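Local atomic coordinates of Non-ribosomal peptide synthetase (PDB entry 3WV4), a protein that belongs to the non-ribosomal peptide synthetases and carries a domain of the AMP-binding enzyme family, within the ANL clan. Residues S223-V228 and L365-T370; C239-S244 and P286-L291; A210-H215 and V397-W402; P307-F312 and S329-A334. One frame throughout, in Å; residues are numbered along the deposited sequence.

Contact 1. Residues S223-V228 and L365-T370; sequences SSINAV and LPLPGT
A type II beta turn, L367 to T370, at the end of strand 362-366 of an AMP-binding (ANL-clan) domain presents its proline to one flank of helix 215-229. The case illustrates how a helix groove receives a turn. S224, A227 and V228, one helical turn of side chains, line the hollow, and the ring of P368 is the bump that enters it. V228 crosses the ring obliquely, its CG2 pressed against P368 CD at 3.3 Å, tighter than an ordinary carbon contact, while A227 CB borders the ring more loosely near CG. Next to the proline, L367 lies alongside I225, both side chains pointing the same way, with I225 CG1 4.1 Å from L367 CD1; I350 of strand 349-350 touches both and backs this layer. The turn is braced from within, since T370 OG1 donates to L367 O over 2.7 Å, and G369 takes the positive phi (86°) that a type II turn places at its third residue. S224 forms the polar join. With OG anti to the backbone N (chi1 179°), the hydroxyl reaches between L367 CB and the proline ring and donates to P368 O at 2.8 Å, meeting a lone pair in the carbonyl plane.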
loop_
_atom_site.group_PDB
_atom_site.type_symbol
_atom_site.label_atom_id
_atom_site.label_comp_id
_atom_site.label_asym_id
_atom_site.label_seq_id
_atom_site.Cartn_x
_atom_site.Cartn_y
_atom_site.Cartn_z
ATOM N N SER A 223 -7.153 1.326 8.581
ATOM C CA SER A 223 -7.574 1.361 10.019
ATOM C C SER A 223 -7.695 -0.046 10.565
ATOM O O SER A 223 -7.364 -0.320 11.707
ATOM C CB SER A 223 -8.913 2.115 10.176
ATOM O OG SER A 223 -10.002 1.338 9.624
ATOM N N SER A 224 -8.118 -0.974 9.740
ATOM C CA SER A 224 -8.298 -2.360 10.249
ATOM C C SER A 224 -6.991 -3.105 10.447
ATOM O O SER A 224 -6.770 -3.819 11.441
ATOM C CB SER A 224 -9.221 -3.138 9.301
ATOM O OG SER A 224 -9.394 -4.459 9.724
ATOM N N ILE A 225 -6.111 -2.996 9.474
ATOM C CA ILE A 225 -4.773 -3.567 9.619
ATOM C C ILE A 225 -4.097 -2.998 10.884
ATOM O O ILE A 225 -3.470 -3.698 11.712
ATOM C CB ILE A 225 -3.926 -3.223 8.347
ATOM C CG1 ILE A 225 -4.377 -4.038 7.146
ATOM C CG2 ILE A 225 -2.488 -3.497 8.639
ATOM C CD1 ILE A 225 -3.968 -3.459 5.800
ATOM N N ASN A 226 -4.224 -1.696 11.036
ATOM C CA ASN A 226 -3.557 -1.019 12.135
ATOM C C ASN A 226 -4.167 -1.349 13.478
ATOM O O ASN A 226 -3.430 -1.441 14.461
ATOM C CB ASN A 226 -3.504 0.489 12.021
ATOM C CG ASN A 226 -2.438 1.037 12.943
ATOM O OD1 ASN A 226 -1.385 0.432 13.124
ATOM N ND2 ASN A 226 -2.756 2.050 13.636
ATOM N N ALA A 227 -5.463 -1.654 13.515
ATOM C CA ALA A 227 -6.086 -2.117 14.800
ATOM C C ALA A 227 -5.411 -3.405 15.251
ATOM O O ALA A 227 -5.358 -3.705 16.430
ATOM C CB ALA A 227 -7.565 -2.364 14.605
ATOM N N VAL A 228 -4.935 -4.223 14.313
ATOM C CA VAL A 228 -4.220 -5.465 14.697
ATOM C C VAL A 228 -2.710 -5.216 14.965
ATOM O O VAL A 228 -2.169 -5.695 15.922
ATOM C CB VAL A 228 -4.360 -6.625 13.675
ATOM C CG1 VAL A 228 -3.860 -7.914 14.284
ATOM C CG2 VAL A 228 -5.764 -6.841 13.227
ATOM N N LEU A 365 -6.196 -14.275 11.819
ATOM C CA LEU A 365 -7.641 -14.054 11.983
ATOM C C LEU A 365 -8.049 -13.036 10.965
ATOM O O LEU A 365 -7.232 -12.258 10.559
ATOM C CB LEU A 365 -7.899 -13.519 13.372
ATOM C CG LEU A 365 -7.642 -14.495 14.500
ATOM C CD1 LEU A 365 -7.550 -13.777 15.831
ATOM C CD2 LEU A 365 -8.767 -15.521 14.528
ATOM N N PRO A 366 -9.329 -13.031 10.552
ATOM C CA PRO A 366 -9.842 -11.988 9.680
ATOM C C PRO A 366 -9.502 -10.617 10.193
ATOM O O PRO A 366 -9.311 -10.439 11.383
ATOM C CB PRO A 366 -11.344 -12.123 9.790
ATOM C CG PRO A 366 -11.621 -13.428 10.439
ATOM C CD PRO A 366 -10.396 -13.830 11.185
ATOM N N LEU A 367 -9.421 -9.658 9.293
ATOM C CA LEU A 367 -9.198 -8.282 9.680
ATOM C C LEU A 367 -10.396 -7.864 10.505
ATOM O O LEU A 367 -11.537 -8.312 10.261
ATOM C CB LEU A 367 -9.131 -7.393 8.478
ATOM C CG LEU A 367 -7.947 -7.402 7.500
ATOM C CD1 LEU A 367 -7.896 -6.056 6.788
ATOM C CD2 LEU A 367 -6.615 -7.671 8.154
ATOM N N PRO A 368 -10.157 -7.051 11.535
ATOM C CA PRO A 368 -11.316 -6.627 12.322
ATOM C C PRO A 368 -12.367 -5.968 11.420
ATOM O O PRO A 368 -12.009 -5.112 10.605
ATOM C CB PRO A 368 -10.721 -5.591 13.285
ATOM C CG PRO A 368 -9.298 -5.945 13.399
ATOM C CD PRO A 368 -8.883 -6.718 12.178
ATOM N N GLY A 369 -13.646 -6.321 11.628
ATOM C CA GLY A 369 -14.727 -5.760 10.863
ATOM C C GLY A 369 -14.997 -6.468 9.557
ATOM O O GLY A 369 -15.736 -5.931 8.747
ATOM N N THR A 370 -14.378 -7.627 9.308
ATOM C CA THR A 370 -14.534 -8.297 8.010
ATOM C C THR A 370 -14.932 -9.715 8.326
ATOM O O THR A 370 -14.880 -10.082 9.470
ATOM C CB THR A 370 -13.217 -8.277 7.194
ATOM O OG1 THR A 370 -12.266 -9.149 7.789
ATOM C CG2 THR A 370 -12.620 -6.893 7.216
#

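Contact 2. Residues C239-S244 and P286-L291; sequences CRMSVS and PIVPSL
A bent methionine folded over a proline is the striking feature here: M241 CE comes to 3.3 Å from P286 CG, closer than carbons normally sit. The M241 chain turns at chi2 (76°) and again at chi3 (39°), curling so that the methyl, rather than the sulfur, meets the CB-CG side of the pyrrolidine ring and lies near P286 O as well. The sulfur faces V288 CG2 at a looser 4.4 Å. Water supplies the polar link between the two backbones: one molecule accepts from R240 N at 3.0 Å and donates to P286 O at 2.6 Å. Farther along, R240 CG is anti to the backbone N, and the aliphatic root of the side chain crosses L291 obliquely, with R240 CB 4.0 Å from L291 CD2. The backbone of M241 is anchored in turn by N104, whose ND2 is hydrogen-bonded to M241 O. The contact thus joins the loop between strand 236-239 and helix 246-258 to the point where strand 284-287 gives way to helix 289-300; F247 of helix 246-258 packs on both M241 and P286.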
loop_
_atom_site.group_PDB
_atom_site.type_symbol
_atom_site.label_atom_id
_atom_site.label_comp_id
_atom_site.label_asym_id
_atom_site.label_seq_id
_atom_site.Cartn_x
_atom_site.Cartn_y
_atom_site.Cartn_z
ATOM N N CYS A 239 10.819 1.241 5.087
ATOM C CA CYS A 239 10.132 0.685 3.975
ATOM C C CYS A 239 11.025 0.648 2.755
ATOM O O CYS A 239 11.343 1.683 2.122
ATOM C CB CYS A 239 8.871 1.483 3.674
ATOM S SG CYS A 239 7.860 0.667 2.454
ATOM N N ARG A 240 11.394 -0.577 2.424
ATOM C CA ARG A 240 12.246 -0.886 1.304
ATOM C C ARG A 240 11.349 -1.276 0.116
ATOM O O ARG A 240 11.773 -1.316 -1.048
ATOM C CB ARG A 240 13.180 -1.993 1.785
ATOM C CG ARG A 240 14.281 -2.425 0.856
ATOM C CD ARG A 240 15.626 -1.693 1.025
ATOM N NE ARG A 240 16.668 -2.721 0.902
ATOM C CZ ARG A 240 16.913 -3.395 -0.224
ATOM N NH1 ARG A 240 16.261 -3.102 -1.358
ATOM N NH2 ARG A 240 17.830 -4.353 -0.238
ATOM N N MET A 241 10.080 -1.480 0.406
ATOM C CA MET A 241 9.096 -1.812 -0.609
ATOM C C MET A 241 8.669 -0.588 -1.348
ATOM O O MET A 241 8.584 0.496 -0.767
ATOM C CB MET A 241 7.821 -2.411 -0.001
ATOM C CG MET A 241 7.800 -3.935 0.042
ATOM S SD MET A 241 8.824 -4.644 1.322
ATOM C CE MET A 241 8.464 -3.437 2.591
ATOM N N SER A 242 8.331 -0.802 -2.614
ATOM C CA SER A 242 7.879 0.254 -3.470
ATOM C C SER A 242 6.515 0.758 -3.070
ATOM O O SER A 242 5.563 -0.019 -2.861
ATOM C CB SER A 242 7.836 -0.215 -4.918
ATOM O OG SER A 242 7.239 0.808 -5.702
ATOM N N VAL A 243 6.400 2.080 -2.999
ATOM C CA VAL A 243 5.097 2.688 -2.684
ATOM C C VAL A 243 4.124 2.667 -3.868
ATOM O O VAL A 243 3.004 3.180 -3.757
ATOM C CB VAL A 243 5.257 4.099 -2.100
ATOM C CG1 VAL A 243 6.075 4.020 -0.819
ATOM C CG2 VAL A 243 5.893 5.059 -3.086
ATOM N N SER A 244 4.544 2.039 -4.969
ATOM C CA SER A 244 3.709 1.700 -6.143
ATOM C C SER A 244 3.096 0.302 -6.076
ATOM O O SER A 244 2.315 -0.081 -6.923
ATOM C CB SER A 244 4.593 1.686 -7.400
ATOM O OG SER A 244 5.329 2.898 -7.508
ATOM N N PRO A 286 8.393 -3.666 7.246
ATOM C CA PRO A 286 7.690 -4.698 6.463
ATOM C C PRO A 286 8.731 -5.494 5.686
ATOM O O PRO A 286 9.731 -4.917 5.245
ATOM C CB PRO A 286 6.749 -3.883 5.541
ATOM C CG PRO A 286 7.280 -2.488 5.572
ATOM C CD PRO A 286 7.983 -2.300 6.886
ATOM N N ILE A 287 8.519 -6.790 5.541
ATOM C CA ILE A 287 9.465 -7.633 4.819
ATOM C C ILE A 287 8.758 -8.622 3.884
ATOM O O ILE A 287 7.537 -8.805 3.938
ATOM C CB ILE A 287 10.309 -8.504 5.798
ATOM C CG1 ILE A 287 9.370 -9.350 6.664
ATOM C CG2 ILE A 287 11.205 -7.637 6.664
ATOM C CD1 ILE A 287 10.067 -10.502 7.347
ATOM N N VAL A 288 9.594 -9.284 3.092
ATOM C CA VAL A 288 9.259 -10.383 2.208
ATOM C C VAL A 288 10.357 -11.442 2.452
ATOM O O VAL A 288 11.449 -11.092 2.931
ATOM C CB VAL A 288 9.267 -9.805 0.766
ATOM C CG1 VAL A 288 9.328 -10.868 -0.302
ATOM C CG2 VAL A 288 8.076 -8.905 0.544
ATOM N N PRO A 289 10.067 -12.754 2.209
ATOM C CA PRO A 289 11.093 -13.761 2.533
ATOM C C PRO A 289 12.506 -13.398 2.072
ATOM O O PRO A 289 13.476 -13.555 2.853
ATOM C CB PRO A 289 10.578 -15.007 1.836
ATOM C CG PRO A 289 9.089 -14.873 1.991
ATOM C CD PRO A 289 8.815 -13.402 1.780
ATOM N N SER A 290 12.611 -12.900 0.837
ATOM C CA SER A 290 13.908 -12.629 0.256
ATOM C C SER A 290 14.622 -11.539 1.059
ATOM O O SER A 290 15.751 -11.738 1.470
ATOM C CB SER A 290 13.829 -12.327 -1.237
ATOM O OG SER A 290 13.315 -11.017 -1.443
ATOM N N LEU A 291 13.944 -10.441 1.359
ATOM C CA LEU A 291 14.509 -9.420 2.251
ATOM C C LEU A 291 14.839 -9.909 3.681
ATOM O O LEU A 291 15.838 -9.494 4.279
ATOM C CB LEU A 291 13.564 -8.220 2.335
ATOM C CG LEU A 291 14.070 -6.972 3.054
ATOM C CD1 LEU A 291 15.432 -6.549 2.552
ATOM C CD2 LEU A 291 13.071 -5.812 2.896
HETATM O O HOH W 1 11.021 -2.751 4.463
#

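Contact 3. Residues A210-H215 and V397-W402; sequences AVACPH and VMAGYW
M398, A212 and A210 bury the most surface in this contact, which exemplifies how a loop can be laid along a strand edge by a single beta bridge, here between V211 and Y401. M398 supplies the bulk. Its CG is anti to the carbonyl carbon and the chain bends at chi2 (-67°), so CB rests 3.6 Å from V211 CG1, the two side chains crossing at about a right angle, while SD drops beside C213, 3.6 Å from both its CB and SG. A212 uses both of its backbone polar groups toward the loop: A212 N donates almost perfectly straight to G400 O (2.9 Å, 179°), and A212 O accepts from A399 N at 3.1 Å, nearly along the C=O axis. A399 CB, beside this bond, also meets P214 CG. A210 closes the far end, its carbonyl taking the N-H of W402 at 2.8 Å, with a CA-H...O approach from Y401 CA at 3.0 Å; the same oxygen lies in plane at the edge of the Y401 ring. The polar tips of the two aromatic residues are held farther off, Y401 OH by E344 and W402 NE1 by D140 O. Strand 210-214 pairs antiparallel with strand 195-200 and runs into helix 215-229, whereas the loop follows strand 388-393 and leads to helix 405-411, so the bridge ties the small two-stranded sheet to that connection.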
loop_
_atom_site.group_PDB
_atom_site.type_symbol
_atom_site.label_atom_id
_atom_site.label_comp_id
_atom_site.label_asym_id
_atom_site.label_seq_id
_atom_site.Cartn_x
_atom_site.Cartn_y
_atom_site.Cartn_z
ATOM N N ALA A 210 -6.495 -4.178 -13.290
ATOM C CA ALA A 210 -6.235 -3.385 -12.138
ATOM C C ALA A 210 -7.390 -3.506 -11.184
ATOM O O ALA A 210 -8.550 -3.481 -11.603
ATOM C CB ALA A 210 -6.071 -1.926 -12.530
ATOM N N VAL A 211 -7.085 -3.599 -9.905
ATOM C CA VAL A 211 -8.126 -3.439 -8.899
ATOM C C VAL A 211 -8.454 -1.962 -8.696
ATOM O O VAL A 211 -7.561 -1.149 -8.572
ATOM C CB VAL A 211 -7.683 -4.055 -7.589
ATOM C CG1 VAL A 211 -8.781 -3.941 -6.534
ATOM C CG2 VAL A 211 -7.299 -5.513 -7.837
ATOM N N ALA A 212 -9.739 -1.645 -8.699
ATOM C CA ALA A 212 -10.224 -0.305 -8.542
ATOM C C ALA A 212 -10.548 -0.080 -7.122
ATOM O O ALA A 212 -11.455 -0.718 -6.568
ATOM C CB ALA A 212 -11.471 -0.061 -9.384
ATOM N N CYS A 213 -9.862 0.895 -6.529
ATOM C CA CYS A 213 -9.929 1.066 -5.104
ATOM C C CYS A 213 -10.509 2.387 -4.749
ATOM O O CYS A 213 -9.850 3.433 -4.956
ATOM C CB CYS A 213 -8.523 0.949 -4.491
ATOM S SG CYS A 213 -7.679 -0.610 -4.807
ATOM N N PRO A 214 -11.704 2.379 -4.160
ATOM C CA PRO A 214 -12.273 3.617 -3.705
ATOM C C PRO A 214 -11.667 4.109 -2.424
ATOM O O PRO A 214 -11.147 3.341 -1.654
ATOM C CB PRO A 214 -13.760 3.267 -3.474
ATOM C CG PRO A 214 -13.971 1.999 -4.241
ATOM C CD PRO A 214 -12.667 1.285 -4.045
ATOM N N HIS A 215 -11.826 5.387 -2.156
ATOM C CA HIS A 215 -11.390 5.994 -0.873
ATOM C C HIS A 215 -11.776 5.250 0.375
ATOM O O HIS A 215 -10.927 4.983 1.241
ATOM C CB HIS A 215 -11.977 7.413 -0.744
ATOM C CG HIS A 215 -11.244 8.428 -1.560
ATOM N ND1 HIS A 215 -10.339 9.311 -1.004
ATOM C CD2 HIS A 215 -11.252 8.687 -2.893
ATOM C CE1 HIS A 215 -9.836 10.078 -1.959
ATOM N NE2 HIS A 215 -10.365 9.715 -3.112
ATOM N N VAL A 397 -13.440 -4.951 0.823
ATOM C CA VAL A 397 -13.596 -5.570 -0.487
ATOM C C VAL A 397 -13.688 -4.444 -1.488
ATOM O O VAL A 397 -14.585 -3.628 -1.378
ATOM C CB VAL A 397 -14.862 -6.392 -0.588
ATOM C CG1 VAL A 397 -15.050 -6.799 -2.076
ATOM C CG2 VAL A 397 -14.766 -7.612 0.330
ATOM N N MET A 398 -12.765 -4.401 -2.441
ATOM C CA MET A 398 -12.618 -3.264 -3.340
ATOM C C MET A 398 -13.702 -3.317 -4.402
ATOM O O MET A 398 -14.515 -4.220 -4.393
ATOM C CB MET A 398 -11.202 -3.276 -3.983
ATOM C CG MET A 398 -10.080 -3.048 -2.961
ATOM S SD MET A 398 -10.116 -1.376 -2.243
ATOM C CE MET A 398 -9.083 -1.775 -0.801
ATOM N N ALA A 399 -13.720 -2.342 -5.291
ATOM C CA ALA A 399 -14.818 -2.155 -6.208
ATOM C C ALA A 399 -14.817 -3.045 -7.469
ATOM O O ALA A 399 -15.639 -2.799 -8.289
ATOM C CB ALA A 399 -14.860 -0.710 -6.653
ATOM N N GLY A 400 -13.938 -4.028 -7.628
ATOM C CA GLY A 400 -13.840 -4.777 -8.866
ATOM C C GLY A 400 -12.557 -4.395 -9.604
ATOM O O GLY A 400 -11.685 -3.717 -9.042
ATOM N N TYR A 401 -12.443 -4.858 -10.856
ATOM C CA TYR A 401 -11.346 -4.530 -11.721
ATOM C C TYR A 401 -11.734 -3.372 -12.616
ATOM O O TYR A 401 -12.883 -3.263 -13.013
ATOM C CB TYR A 401 -10.954 -5.741 -12.566
ATOM C CG TYR A 401 -10.603 -6.949 -11.725
ATOM C CD1 TYR A 401 -9.472 -6.948 -10.919
ATOM C CD2 TYR A 401 -11.413 -8.069 -11.709
ATOM C CE1 TYR A 401 -9.140 -8.049 -10.141
ATOM C CE2 TYR A 401 -11.095 -9.183 -10.938
ATOM C CZ TYR A 401 -9.952 -9.170 -10.152
ATOM O OH TYR A 401 -9.641 -10.269 -9.346
ATOM N N TRP A 402 -10.787 -2.507 -12.946
ATOM C CA TRP A 402 -11.089 -1.327 -13.721
ATOM C C TRP A 402 -11.584 -1.713 -15.156
ATOM O O TRP A 402 -10.873 -2.399 -15.892
ATOM C CB TRP A 402 -9.834 -0.479 -13.776
ATOM C CG TRP A 402 -9.850 0.674 -14.708
ATOM C CD1 TRP A 402 -9.102 0.809 -15.837
ATOM C CD2 TRP A 402 -10.625 1.855 -14.593
ATOM N NE1 TRP A 402 -9.331 2.028 -16.423
ATOM C CE2 TRP A 402 -10.298 2.674 -15.699
ATOM C CE3 TRP A 402 -11.544 2.329 -13.646
ATOM C CZ2 TRP A 402 -10.862 3.930 -15.897
ATOM C CZ3 TRP A 402 -12.134 3.596 -13.856
ATOM C CH2 TRP A 402 -11.786 4.373 -14.981
#

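Contact 4. Residues P307-F312 and S329-A334; sequences PTLRMF and SAFPGA
Aromatic and apolar contacts dominate this meeting of a strand entrance with a helix exit. F331, the first residue to leave helical angles, is approached by two side chains. L309 CD1 sits over one face of its ring, a CH-pi contact 4.1 Å from the centroid and offset toward the rim; L309 and F331 run side by side, pointing the same way. F312 comes across at about a right angle, its CZ 3.6 Å from F331 CD1, which lies near the plane of the F312 ring at its edge. The two rings are inclined at 59° to each other, an oblique pairing. A334 CB completes the group, 3.7 Å from F312 CE2 and also against L309 O. These segments belong to the beta-alpha-beta unit of strand 311-314, helix 321-330 and strand 335-340, a recurring crossover in which the helix connects two neighbouring parallel strands of the large mixed sheet; L295 of helix 289-300 touches both phenylalanines from the neighbouring helix. Backbone contacts form the second group. A type I turn from F331 to A334, closed by A334 N donating to F331 O at 3.0 Å, swings the chain back beside R310, where A334 CA makes a CA-H...O contact with R310 O at 3.3 Å. Charge lies apart from the aromatic group: the R310 chain, extended from CG to NE, leads away to a salt bridge between its NH2 and D235.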
loop_
_atom_site.group_PDB
_atom_site.type_symbol
_atom_site.label_atom_id
_atom_site.label_comp_id
_atom_site.label_asym_id
_atom_site.label_seq_id
_atom_site.Cartn_x
_atom_site.Cartn_y
_atom_site.Cartn_z
ATOM N N PRO A 307 18.666 -2.803 17.746
ATOM C CA PRO A 307 17.763 -3.034 18.911
ATOM C C PRO A 307 16.438 -2.254 18.899
ATOM O O PRO A 307 15.531 -2.641 19.575
ATOM C CB PRO A 307 18.637 -2.592 20.118
ATOM C CG PRO A 307 19.657 -1.619 19.508
ATOM C CD PRO A 307 19.966 -2.254 18.170
ATOM N N THR A 308 16.315 -1.183 18.123
ATOM C CA THR A 308 15.031 -0.458 18.074
ATOM C C THR A 308 13.891 -1.214 17.364
ATOM O O THR A 308 12.749 -0.930 17.606
ATOM C CB THR A 308 15.230 0.895 17.406
ATOM O OG1 THR A 308 15.779 0.672 16.098
ATOM C CG2 THR A 308 16.180 1.771 18.261
ATOM N N LEU A 309 14.222 -2.174 16.504
ATOM C CA LEU A 309 13.240 -2.972 15.776
ATOM C C LEU A 309 12.331 -3.798 16.695
ATOM O O LEU A 309 12.817 -4.629 17.466
ATOM C CB LEU A 309 13.951 -3.891 14.819
ATOM C CG LEU A 309 14.352 -3.213 13.506
ATOM C CD1 LEU A 309 15.148 -4.196 12.715
ATOM C CD2 LEU A 309 13.131 -2.785 12.681
ATOM N N ARG A 310 11.024 -3.546 16.586
ATOM C CA ARG A 310 10.007 -4.224 17.368
ATOM C C ARG A 310 9.032 -5.101 16.576
ATOM O O ARG A 310 8.324 -5.946 17.160
ATOM C CB ARG A 310 9.243 -3.208 18.233
ATOM C CG ARG A 310 8.147 -2.409 17.529
ATOM C CD ARG A 310 7.544 -1.366 18.505
ATOM N NE ARG A 310 6.434 -0.655 17.889
ATOM C CZ ARG A 310 5.161 -1.096 17.858
ATOM N NH1 ARG A 310 4.810 -2.207 18.449
ATOM N NH2 ARG A 310 4.230 -0.397 17.276
ATOM N N MET A 311 8.965 -4.939 15.265
ATOM C CA MET A 311 8.054 -5.785 14.460
ATOM C C MET A 311 8.494 -5.893 13.032
ATOM O O MET A 311 8.937 -4.899 12.443
ATOM C CB MET A 311 6.622 -5.229 14.455
ATOM C CG MET A 311 5.565 -6.211 13.971
ATOM S SD MET A 311 3.887 -5.556 14.113
ATOM C CE MET A 311 3.783 -5.303 15.894
ATOM N N PHE A 312 8.430 -7.119 12.523
ATOM C CA PHE A 312 8.521 -7.439 11.136
ATOM C C PHE A 312 7.159 -7.936 10.672
ATOM O O PHE A 312 6.571 -8.819 11.325
ATOM C CB PHE A 312 9.492 -8.586 10.895
ATOM C CG PHE A 312 10.881 -8.264 11.277
ATOM C CD1 PHE A 312 11.685 -7.503 10.444
ATOM C CD2 PHE A 312 11.398 -8.697 12.504
ATOM C CE1 PHE A 312 12.985 -7.182 10.812
ATOM C CE2 PHE A 312 12.706 -8.361 12.882
ATOM C CZ PHE A 312 13.502 -7.589 12.027
ATOM N N SER A 329 16.396 -14.452 16.872
ATOM C CA SER A 329 17.685 -14.535 17.490
ATOM C C SER A 329 18.472 -13.206 17.349
ATOM O O SER A 329 19.064 -12.739 18.302
ATOM C CB SER A 329 18.442 -15.720 16.879
ATOM O OG SER A 329 19.696 -15.904 17.474
ATOM N N ALA A 330 18.393 -12.597 16.177
ATOM C CA ALA A 330 19.069 -11.336 15.889
ATOM C C ALA A 330 18.362 -10.135 16.509
ATOM O O ALA A 330 19.034 -9.225 16.962
ATOM C CB ALA A 330 19.214 -11.135 14.393
ATOM N N PHE A 331 17.035 -10.173 16.570
ATOM C CA PHE A 331 16.208 -9.110 17.147
ATOM C C PHE A 331 15.179 -9.683 18.135
ATOM O O PHE A 331 13.997 -9.814 17.793
ATOM C CB PHE A 331 15.465 -8.446 16.041
ATOM C CG PHE A 331 16.354 -8.001 14.914
ATOM C CD1 PHE A 331 16.451 -8.740 13.771
ATOM C CD2 PHE A 331 17.124 -6.815 15.034
ATOM C CE1 PHE A 331 17.273 -8.333 12.757
ATOM C CE2 PHE A 331 17.935 -6.391 13.996
ATOM C CZ PHE A 331 18.020 -7.163 12.847
ATOM N N PRO A 332 15.609 -10.021 19.358
ATOM C CA PRO A 332 14.706 -10.742 20.267
ATOM C C PRO A 332 13.577 -9.871 20.775
ATOM O O PRO A 332 12.627 -10.381 21.278
ATOM C CB PRO A 332 15.619 -11.127 21.420
ATOM C CG PRO A 332 16.706 -10.134 21.341
ATOM C CD PRO A 332 16.947 -9.923 19.909
ATOM N N GLY A 333 13.669 -8.571 20.571
ATOM C CA GLY A 333 12.575 -7.652 20.892
ATOM C C GLY A 333 11.533 -7.491 19.818
ATOM O O GLY A 333 10.627 -6.691 19.966
ATOM N N ALA A 334 11.643 -8.244 18.725
ATOM C CA ALA A 334 10.848 -7.963 17.591
ATOM C C ALA A 334 9.902 -9.117 17.374
ATOM O O ALA A 334 10.295 -10.255 17.512
ATOM C CB ALA A 334 11.719 -7.706 16.343
#

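Overall arrangement
From the N terminus, strand 210-214 opens the longest loop, which contact 3 closes at residues 397-402. Helix 215-229 follows directly and opens the loop of contact 1, nested within it and closed at 365-370. Inside that lie two shorter loops in series: contact 2 joins 239-244 to 286-291, and only afterwards does contact 4 span 307-312 to 329-334. Contacts 1, 2 and 4 reach the same large mixed sheet. Contacts 2 and 4 touch across its neighbouring strands 284-287 and 311-314, where I287 CG2 lies 3.8 Å from F312 CD1. Contact 3 stands on the opposite side of the chain's centre from both, its centre about 35 Å from that of contact 4.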